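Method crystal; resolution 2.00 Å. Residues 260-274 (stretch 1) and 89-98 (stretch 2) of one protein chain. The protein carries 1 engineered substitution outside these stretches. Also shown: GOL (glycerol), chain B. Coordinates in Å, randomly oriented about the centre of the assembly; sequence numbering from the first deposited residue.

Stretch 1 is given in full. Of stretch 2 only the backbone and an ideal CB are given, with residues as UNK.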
ATOM      1  N   LYS A 260      10.797   7.501  11.744  1.00 11.21           N
ATOM      2  CA  LYS A 260      10.729   8.950  11.900  1.00 12.64           C
ATOM      3  C   LYS A 260      10.038   9.627  10.717  1.00 14.10           C
ATOM      4  O   LYS A 260      10.019  10.854  10.620  1.00 15.68           O
ATOM      5  CB  LYS A 260      12.130   9.537  12.099  1.00 12.89           C
ATOM      6  CG  LYS A 260      12.810   9.116  13.400  1.00 14.29           C
ATOM      7  CD  LYS A 260      13.987  10.027  13.743  1.00 17.19           C
ATOM      8  CE  LYS A 260      15.158   9.838  12.787  1.00 17.42           C
ATOM      9  NZ  LYS A 260      15.862   8.543  13.000  1.00 18.77           N
ATOM     10  N   THR A 261       9.469   8.824   9.825  1.00 12.24           N
ATOM     11  CA  THR A 261       8.760   9.349   8.662  1.00 14.23           C
ATOM     12  C   THR A 261       7.318   8.854   8.618  1.00 14.04           C
ATOM     13  O   THR A 261       6.459   9.475   7.992  1.00 14.95           O
ATOM     14  CB  THR A 261       9.457   8.948   7.344  1.00 13.79           C
ATOM     15  OG1 THR A 261       9.362   7.529   7.160  1.00 13.53           O
ATOM     16  CG2 THR A 261      10.919   9.364   7.363  1.00 14.80           C
ATOM     17  N   VAL A 262       7.061   7.732   9.283  1.00 12.45           N
ATOM     18  CA  VAL A 262       5.740   7.108   9.242  1.00 12.41           C
ATOM     19  C   VAL A 262       4.817   7.585  10.356  1.00 12.70           C
ATOM     20  O   VAL A 262       5.253   7.805  11.485  1.00 12.83           O
ATOM     21  CB  VAL A 262       5.842   5.569   9.300  1.00 13.01           C
ATOM     22  CG1 VAL A 262       6.536   5.123  10.573  1.00 12.17           C
ATOM     23  CG2 VAL A 262       4.467   4.933   9.180  1.00 10.93           C
ATOM     24  N   GLU A 263       3.541   7.757  10.021  1.00 11.30           N
ATOM     25  CA  GLU A 263       2.519   8.067  11.012  1.00 11.28           C
ATOM     26  C   GLU A 263       1.280   7.210  10.784  1.00 10.62           C
ATOM     27  O   GLU A 263       0.465   7.506   9.912  1.00  8.65           O
ATOM     28  CB  GLU A 263       2.134   9.548  10.973  1.00 12.77           C
ATOM     29  CG  GLU A 263       1.068   9.920  11.998  1.00 13.47           C
ATOM     30  CD  GLU A 263       0.521  11.320  11.806  1.00 15.89           C
ATOM     31  OE1 GLU A 263       0.608  11.846  10.679  1.00 17.41           O
ATOM     32  OE2 GLU A 263      -0.007  11.891  12.782  1.00 20.75           O
ATOM     33  N   PHE A 264       1.144   6.148  11.568  1.00  9.47           N
ATOM     34  CA  PHE A 264      -0.042   5.306  11.497  1.00  9.52           C
ATOM     35  C   PHE A 264      -1.254   6.073  12.015  1.00  9.64           C
ATOM     36  O   PHE A 264      -1.120   6.983  12.833  1.00 10.35           O
ATOM     37  CB  PHE A 264       0.165   4.021  12.299  1.00  8.78           C
ATOM     38  CG  PHE A 264       1.238   3.127  11.741  1.00  8.72           C
ATOM     39  CD1 PHE A 264       2.526   3.158  12.255  1.00  9.85           C
ATOM     40  CD2 PHE A 264       0.957   2.255  10.701  1.00  9.06           C
ATOM     41  CE1 PHE A 264       3.514   2.335  11.741  1.00  9.88           C
ATOM     42  CE2 PHE A 264       1.941   1.429  10.183  1.00  9.50           C
ATOM     43  CZ  PHE A 264       3.220   1.470  10.705  1.00 10.57           C
ATOM     44  N   ASN A 265      -2.437   5.709  11.529  1.00  8.88           N
ATOM     45  CA  ASN A 265      -3.666   6.373  11.948  1.00  9.68           C
ATOM     46  C   ASN A 265      -4.076   5.964  13.358  1.00 10.14           C
ATOM     47  O   ASN A 265      -4.780   4.975  13.543  1.00 10.63           O
ATOM     48  CB  ASN A 265      -4.798   6.078  10.961  1.00  9.79           C
ATOM     49  CG  ASN A 265      -6.070   6.838  11.286  1.00  9.86           C
ATOM     50  OD1 ASN A 265      -6.068   7.758  12.104  1.00 10.39           O
ATOM     51  ND2 ASN A 265      -7.167   6.456  10.643  1.00 10.37           N
ATOM     52  N   SER A 266      -3.634   6.732  14.349  1.00  9.24           N
ATOM     53  CA  SER A 266      -3.953   6.441  15.741  1.00 10.44           C
ATOM     54  C   SER A 266      -5.436   6.655  16.018  1.00 11.07           C
ATOM     55  O   SER A 266      -5.951   6.232  17.052  1.00 12.02           O
ATOM     56  CB  SER A 266      -3.120   7.317  16.676  1.00 10.76           C
ATOM     57  OG  SER A 266      -3.450   8.684  16.528  1.00 10.14           O
ATOM     58  N   ARG A 267      -6.119   7.307  15.083  1.00 10.77           N
ATOM     59  CA  ARG A 267      -7.536   7.606  15.240  1.00 11.09           C
ATOM     60  C   ARG A 267      -8.400   6.616  14.466  1.00 11.21           C
ATOM     61  O   ARG A 267      -9.618   6.774  14.383  1.00 11.90           O
ATOM     62  CB  ARG A 267      -7.832   9.034  14.777  1.00 11.57           C
ATOM     63  CG  ARG A 267      -6.916  10.085  15.369  1.00 12.06           C
ATOM     64  CD  ARG A 267      -6.943  10.059  16.888  1.00 11.65           C
ATOM     65  NE  ARG A 267      -8.293  10.236  17.411  1.00 14.22           N
ATOM     66  CZ  ARG A 267      -8.814   9.513  18.396  1.00 13.70           C
ATOM     67  NH1 ARG A 267      -8.098   8.558  18.974  1.00 13.24           N
ATOM     68  NH2 ARG A 267     -10.053   9.744  18.807  1.00 14.60           N
ATOM     69  N   ILE A 268      -7.765   5.590  13.905  1.00 10.03           N
ATOM     70  CA  ILE A 268      -8.476   4.599  13.100  1.00 10.20           C
ATOM     71  C   ILE A 268      -9.633   3.968  13.878  1.00 12.12           C
ATOM     72  O   ILE A 268      -9.438   3.402  14.957  1.00 11.75           O
ATOM     73  CB  ILE A 268      -7.525   3.506  12.556  1.00 10.10           C
ATOM     74  CG1 ILE A 268      -8.263   2.580  11.586  1.00 10.35           C
ATOM     75  CG2 ILE A 268      -6.889   2.719  13.696  1.00 10.11           C
ATOM     76  CD1 ILE A 268      -7.383   1.500  10.981  1.00  9.10           C
ATOM     77  N   GLY A 269     -10.839   4.092  13.333  1.00 11.89           N
ATOM     78  CA  GLY A 269     -12.026   3.549  13.967  1.00 12.01           C
ATOM     79  C   GLY A 269     -12.722   4.545  14.875  1.00 13.98           C
ATOM     80  O   GLY A 269     -13.895   4.376  15.210  1.00 13.43           O
ATOM     81  N   LYS A 270     -11.998   5.585  15.276  1.00 12.20           N
ATOM     82  CA  LYS A 270     -12.550   6.609  16.157  1.00 13.44           C
ATOM     83  C   LYS A 270     -13.165   7.752  15.355  1.00 14.10           C
ATOM     84  O   LYS A 270     -14.106   8.406  15.808  1.00 13.34           O
ATOM     85  CB  LYS A 270     -11.473   7.150  17.102  1.00 13.41           C
ATOM     86  CG  LYS A 270     -10.791   6.086  17.949  1.00 14.05           C
ATOM     87  CD  LYS A 270     -11.809   5.216  18.674  1.00 15.62           C
ATOM     88  CE  LYS A 270     -11.130   4.200  19.584  1.00 17.09           C
ATOM     89  NZ  LYS A 270     -12.050   3.087  19.953  1.00 19.44           N
ATOM     90  N   THR A 271     -12.627   7.984  14.162  1.00 13.66           N
ATOM     91  CA  THR A 271     -13.116   9.045  13.288  1.00 13.92           C
ATOM     92  C   THR A 271     -13.065   8.600  11.829  1.00 12.63           C
ATOM     93  O   THR A 271     -12.168   7.856  11.438  1.00 12.03           O
ATOM     94  CB  THR A 271     -12.297  10.337  13.467  1.00 12.91           C
ATOM     95  OG1 THR A 271     -12.907  11.406  12.733  1.00 14.83           O
ATOM     96  CG2 THR A 271     -10.869  10.138  12.980  1.00 13.63           C
ATOM     97  N   PRO A 272     -14.041   9.044  11.021  1.00 13.77           N
ATOM     98  CA  PRO A 272     -14.090   8.693   9.598  1.00 13.39           C
ATOM     99  C   PRO A 272     -12.799   9.079   8.884  1.00 12.80           C
ATOM    100  O   PRO A 272     -12.125  10.021   9.303  1.00 11.84           O
ATOM    101  CB  PRO A 272     -15.250   9.540   9.069  1.00 13.80           C
ATOM    102  CG  PRO A 272     -16.117   9.769  10.253  1.00 15.11           C
ATOM    103  CD  PRO A 272     -15.193   9.866  11.429  1.00 14.10           C
ATOM    104  N   LEU A 273     -12.462   8.354   7.821  1.00 12.23           N
ATOM    105  CA  LEU A 273     -11.263   8.650   7.043  1.00 11.72           C
ATOM    106  C   LEU A 273     -11.338  10.040   6.427  1.00 13.04           C
ATOM    107  O   LEU A 273     -12.427  10.570   6.203  1.00 13.02           O
ATOM    108  CB  LEU A 273     -11.051   7.594   5.957  1.00 12.16           C
ATOM    109  CG  LEU A 273     -12.156   7.383   4.922  1.00 11.76           C
ATOM    110  CD1 LEU A 273     -12.099   8.437   3.830  1.00 13.03           C
ATOM    111  CD2 LEU A 273     -12.040   5.995   4.313  1.00 11.30           C
ATOM    112  N   ASP A 274     -10.177  10.629   6.165  1.00 12.99           N
ATOM    113  CA  ASP A 274     -10.113  11.953   5.562  1.00 13.91           C
ATOM    114  C   ASP A 274     -10.440  11.877   4.074  1.00 13.93           C
ATOM    115  O   ASP A 274      -9.619  11.441   3.270  1.00 12.67           O
ATOM    116  CB  ASP A 274      -8.734  12.577   5.778  1.00 13.81           C
ATOM    117  CG  ASP A 274      -8.683  14.032   5.360  1.00 16.45           C
ATOM    118  OD1 ASP A 274      -9.701  14.544   4.846  1.00 17.20           O
ATOM    119  OD2 ASP A 274      -7.628  14.668   5.552  1.00 19.46           O
ATOM    120  N   UNK A  89     -14.691  -2.276  -0.709  1.00 11.89           N
ATOM    121  CA  UNK A  89     -15.013  -1.176   0.193  1.00 11.46           C
ATOM    122  C   UNK A  89     -13.801  -0.710   0.994  1.00 10.43           C
ATOM    123  O   UNK A  89     -13.136  -1.508   1.657  1.00 10.36           O
ATOM    124  CB  UNK A  89     -16.133  -1.595   1.148  1.00 11.46           C
ATOM    125  N   UNK A  90     -13.521   0.588   0.926  1.00  9.12           N
ATOM    126  CA  UNK A  90     -12.470   1.188   1.738  1.00  9.50           C
ATOM    127  C   UNK A  90     -13.056   1.652   3.067  1.00  9.10           C
ATOM    128  O   UNK A  90     -13.822   2.616   3.115  1.00 10.43           O
ATOM    129  CB  UNK A  90     -11.809   2.355   1.001  1.00  9.50           C
ATOM    130  N   UNK A  91     -12.689   0.962   4.142  1.00  9.70           N
ATOM    131  CA  UNK A  91     -13.281   1.206   5.453  1.00  9.07           C
ATOM    132  C   UNK A  91     -12.639   2.373   6.197  1.00 10.41           C
ATOM    133  O   UNK A  91     -13.336   3.255   6.701  1.00  9.80           O
ATOM    134  CB  UNK A  91     -13.176  -0.059   6.307  1.00  9.07           C
ATOM    135  N   UNK A  92     -11.311   2.371   6.274  1.00  8.80           N
ATOM    136  CA  UNK A  92     -10.598   3.393   7.030  1.00 10.15           C
ATOM    137  C   UNK A  92      -9.145   3.511   6.578  1.00  9.39           C
ATOM    138  O   UNK A  92      -8.678   2.730   5.751  1.00  8.93           O
ATOM    139  CB  UNK A  92     -10.658   3.080   8.527  1.00 10.15           C
ATOM    140  N   UNK A  93      -8.438   4.495   7.125  1.00  9.02           N
ATOM    141  CA  UNK A  93      -7.034   4.713   6.798  1.00  9.06           C
ATOM    142  C   UNK A  93      -6.121   4.009   7.797  1.00  9.51           C
ATOM    143  O   UNK A  93      -6.301   4.136   9.008  1.00  8.76           O
ATOM    144  CB  UNK A  93      -6.723   6.211   6.764  1.00  9.06           C
ATOM    145  N   UNK A  94      -5.144   3.270   7.283  1.00  8.73           N
ATOM    146  CA  UNK A  94      -4.193   2.552   8.124  1.00  8.29           C
ATOM    147  C   UNK A  94      -2.932   3.381   8.352  1.00  9.41           C
ATOM    148  O   UNK A  94      -2.421   3.463   9.470  1.00  8.46           O
ATOM    149  CB  UNK A  94      -3.833   1.206   7.492  1.00  8.29           C
ATOM    150  N   UNK A  95      -2.435   3.993   7.282  1.00  8.26           N
ATOM    151  CA  UNK A  95      -1.278   4.874   7.372  1.00  8.09           C
ATOM    152  C   UNK A  95      -1.616   6.263   6.846  1.00  9.45           C
ATOM    153  O   UNK A  95      -2.068   6.417   5.712  1.00  8.84           O
ATOM    154  CB  UNK A  95      -0.096   4.287   6.598  1.00  8.09           C
ATOM    155  N   UNK A  96      -1.392   7.270   7.682  1.00  9.87           N
ATOM    156  CA  UNK A  96      -1.741   8.644   7.342  1.00  9.88           C
ATOM    157  C   UNK A  96      -0.673   9.314   6.481  1.00 10.71           C
ATOM    158  O   UNK A  96      -0.987  10.051   5.544  1.00 10.29           O
ATOM    159  CB  UNK A  96      -1.962   9.457   8.619  1.00  9.88           C
ATOM    160  N   UNK A  97       0.591   9.058   6.807  1.00 10.25           N
ATOM    161  CA  UNK A  97       1.707   9.658   6.082  1.00 11.00           C
ATOM    162  C   UNK A  97       1.802   9.119   4.653  1.00 10.84           C
ATOM    163  O   UNK A  97       1.396   7.991   4.381  1.00  9.56           O
ATOM    164  CB  UNK A  97       3.018   9.401   6.827  1.00 11.00           C
ATOM    165  N   UNK A  98       2.339   9.933   3.732  1.00 13.01           N
ATOM    166  CA  UNK A  98       2.464   9.550   2.321  1.00 11.87           C
ATOM    167  C   UNK A  98       3.589   8.549   2.090  1.00 12.38           C
ATOM    168  O   UNK A  98       4.547   8.534   2.862  1.00 12.56           O
ATOM    169  CB  UNK A  98       2.700  10.792   1.459  1.00 11.87           C
TER
HETATM  170  C1  GOL B1307       7.982   5.492   3.700  1.00 13.94           C
HETATM  171  O1  GOL B1307       8.153   5.538   2.285  1.00 13.53           O
HETATM  172  C2  GOL B1307       7.272   6.770   4.145  1.00 14.01           C
HETATM  173  O2  GOL B1307       7.098   6.726   5.560  1.00 12.81           O
HETATM  174  C3  GOL B1307       8.127   7.987   3.763  1.00 14.47           C
HETATM  175  O3  GOL B1307       7.449   9.175   4.168  1.00 18.21           O

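Position 89 has strand angles (-124/126), and nothing of stretch 1 lies within 5.5 Å of its ideal CB. Stretch 1 sets no preference there; the residue is His89. At 90 the CB points sideways, 4.9 Å from Leu273 CD2, so a modest apolar group would suit. Val90 supplies it, its CG1 4.0 Å from Leu273 CD2. Position 91 points away, its ideal CB over 5.5 Å from stretch 1, which does not constrain it, and is Leu91; its backbone still takes part, since water 1 donates to Leu91 O (2.9 Å) and accepts from Leu273 N (2.9 Å).

At 92 the ideal CB lies sideways, 3.9 Å from Ile268 CG1 and 4.9 Å from Gly269 N. That amide is a donor within reach of a short side chain, so Asp or Asn, whose oxygen sits one bond further out than a hydroxyl on CB, would fit. The residue is Asp92: its OD1 accepts from Gly269 N at 2.8 Å, while OD2 takes the amide of 93 (N to OD2, 2.6 Å) and a water that also binds Asn265 ND2 and Thr271 O.

Position 93 continues the strand (-94/131), its CB 3.9 Å from Asn265 ND2 and 4.6 Å from Leu273 CB. A small or beta-branched residue would suit, Val, Thr or Ser. Thr93 packs OG1 3.6 Å from Leu273 CB, and water 3 links OG1 to Asp274 N. Its carbonyl O accepts from Asn265 ND2 at 3.0 Å, a bond independent of side-chain identity.

At 94 the chain turns a corner and CB points away, yet it lies 5.9 Å from Phe264 CD2 and 5.0 Å from Ile268 CD1, so a long side chain could return to the ring; a large apolar or aromatic group is plausible. Tyr94 offers a ring face to the edge of Phe264, with centroids 5.4 Å apart and planes at 68°. Its O accepts from Asn265 N at 3.0 Å, nearly straight at 175°.

Position 95 forms the single bridge with Phe264 (CA to CA, 4.3 Å). Its CB, 4.7 Å from Phe264 CD2 and 5.3 Å from Val262 CG2, favours Val or Ile. Val95 places CG2 3.6 Å from Phe264 CD2.

At 96 CB points toward stretch 1, 3.4 Å from Glu263 O and 4.1 Å from Glu263 OE1, and the carboxylate makes a long basic chain reasonable, though polar alternatives remain. In Lys96, NZ stays 4.4 Å from Glu263 OE2, beyond a salt bridge; the backbone N donates to Glu263 O at 2.9 Å.

At 97 the CB sits 3.6 Å from both Glu263 N and Thr261 O, favouring a small acceptor such as Ser or Thr. Ser97 OG accepts from Glu263 N at 2.9 Å.

Position 98 points away, with stretch 1 beyond 5.5 Å of its ideal CB, so many side chains would suit, and a phi of -75° also admits proline; the residue is Pro98.

Stretch 2 89-98: HVLDTYVKSP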
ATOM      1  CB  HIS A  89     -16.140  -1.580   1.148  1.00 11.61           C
ATOM      2  CG  HIS A  89     -17.483  -1.668   0.495  1.00 13.15           C
ATOM      3  ND1 HIS A  89     -17.897  -2.778  -0.213  1.00 13.55           N
ATOM      4  CD2 HIS A  89     -18.512  -0.790   0.449  1.00 12.67           C
ATOM      5  CE1 HIS A  89     -19.119  -2.576  -0.668  1.00 13.38           C
ATOM      6  NE2 HIS A  89     -19.517  -1.377  -0.282  1.00 14.19           N
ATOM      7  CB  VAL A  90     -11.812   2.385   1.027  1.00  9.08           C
ATOM      8  CG1 VAL A  90     -10.769   3.030   1.927  1.00  8.64           C
ATOM      9  CG2 VAL A  90     -11.188   1.943  -0.290  1.00  9.14           C
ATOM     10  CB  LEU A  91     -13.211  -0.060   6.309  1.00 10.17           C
ATOM     11  CG  LEU A  91     -13.941  -1.281   5.751  1.00  9.45           C
ATOM     12  CD1 LEU A  91     -13.719  -2.490   6.642  1.00 10.02           C
ATOM     13  CD2 LEU A  91     -15.424  -0.989   5.596  1.00 12.37           C
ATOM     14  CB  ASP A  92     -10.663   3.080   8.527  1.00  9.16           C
ATOM     15  CG  ASP A  92     -10.638   4.328   9.389  1.00 10.49           C
ATOM     16  OD1 ASP A  92     -11.103   4.261  10.547  1.00 11.55           O
ATOM     17  OD2 ASP A  92     -10.164   5.378   8.909  1.00 10.84           O
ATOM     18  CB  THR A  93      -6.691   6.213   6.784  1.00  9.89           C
ATOM     19  OG1 THR A  93      -7.538   6.891   5.850  1.00 10.55           O
ATOM     20  CG2 THR A  93      -5.237   6.425   6.393  1.00  9.54           C
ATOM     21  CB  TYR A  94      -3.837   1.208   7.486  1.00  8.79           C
ATOM     22  CG  TYR A  94      -2.824   0.402   8.266  1.00  9.69           C
ATOM     23  CD1 TYR A  94      -3.143  -0.139   9.504  1.00  9.42           C
ATOM     24  CD2 TYR A  94      -1.551   0.171   7.759  1.00  9.08           C
ATOM     25  CE1 TYR A  94      -2.222  -0.880  10.219  1.00 10.01           C
ATOM     26  CE2 TYR A  94      -0.624  -0.568   8.466  1.00  9.34           C
ATOM     27  CZ  TYR A  94      -0.966  -1.092   9.695  1.00  9.46           C
ATOM     28  OH  TYR A  94      -0.048  -1.830  10.402  1.00 10.49           O
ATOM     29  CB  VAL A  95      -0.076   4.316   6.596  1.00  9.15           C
ATOM     30  CG1 VAL A  95       1.054   5.329   6.581  1.00  9.47           C
ATOM     31  CG2 VAL A  95       0.383   3.004   7.211  1.00  8.98           C
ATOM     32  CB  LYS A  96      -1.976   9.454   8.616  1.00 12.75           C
ATOM     33  CG  LYS A  96      -2.450  10.875   8.373  1.00 14.55           C
ATOM     34  CD  LYS A  96      -2.803  11.555   9.681  0.19 14.33           C
ATOM     35  CE  LYS A  96      -3.871  10.773  10.431  0.70 15.16           C
ATOM     36  NZ  LYS A  96      -4.215  11.416  11.729  0.37 15.14           N
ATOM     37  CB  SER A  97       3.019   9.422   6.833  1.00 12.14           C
ATOM     38  OG  SER A  97       3.183   8.051   7.150  1.00 10.66           O
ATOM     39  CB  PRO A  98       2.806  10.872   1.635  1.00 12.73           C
ATOM     40  CG  PRO A  98       3.504  11.662   2.677  1.00 13.37           C
ATOM     41  CD  PRO A  98       2.829  11.300   3.979  1.00 12.79           C
TER
HETATM   42  O   HOH W   1     -14.001   5.855   7.663  1.00 11.83           O
HETATM   43  O   HOH W   2      -9.711   7.505  10.584  1.00 11.68           O
HETATM   44  O   HOH W   3      -7.702   9.467   6.840  1.00 13.93           O
HETATM   45  O   HOH W   4      -2.634   9.771  14.124  1.00 12.53           O
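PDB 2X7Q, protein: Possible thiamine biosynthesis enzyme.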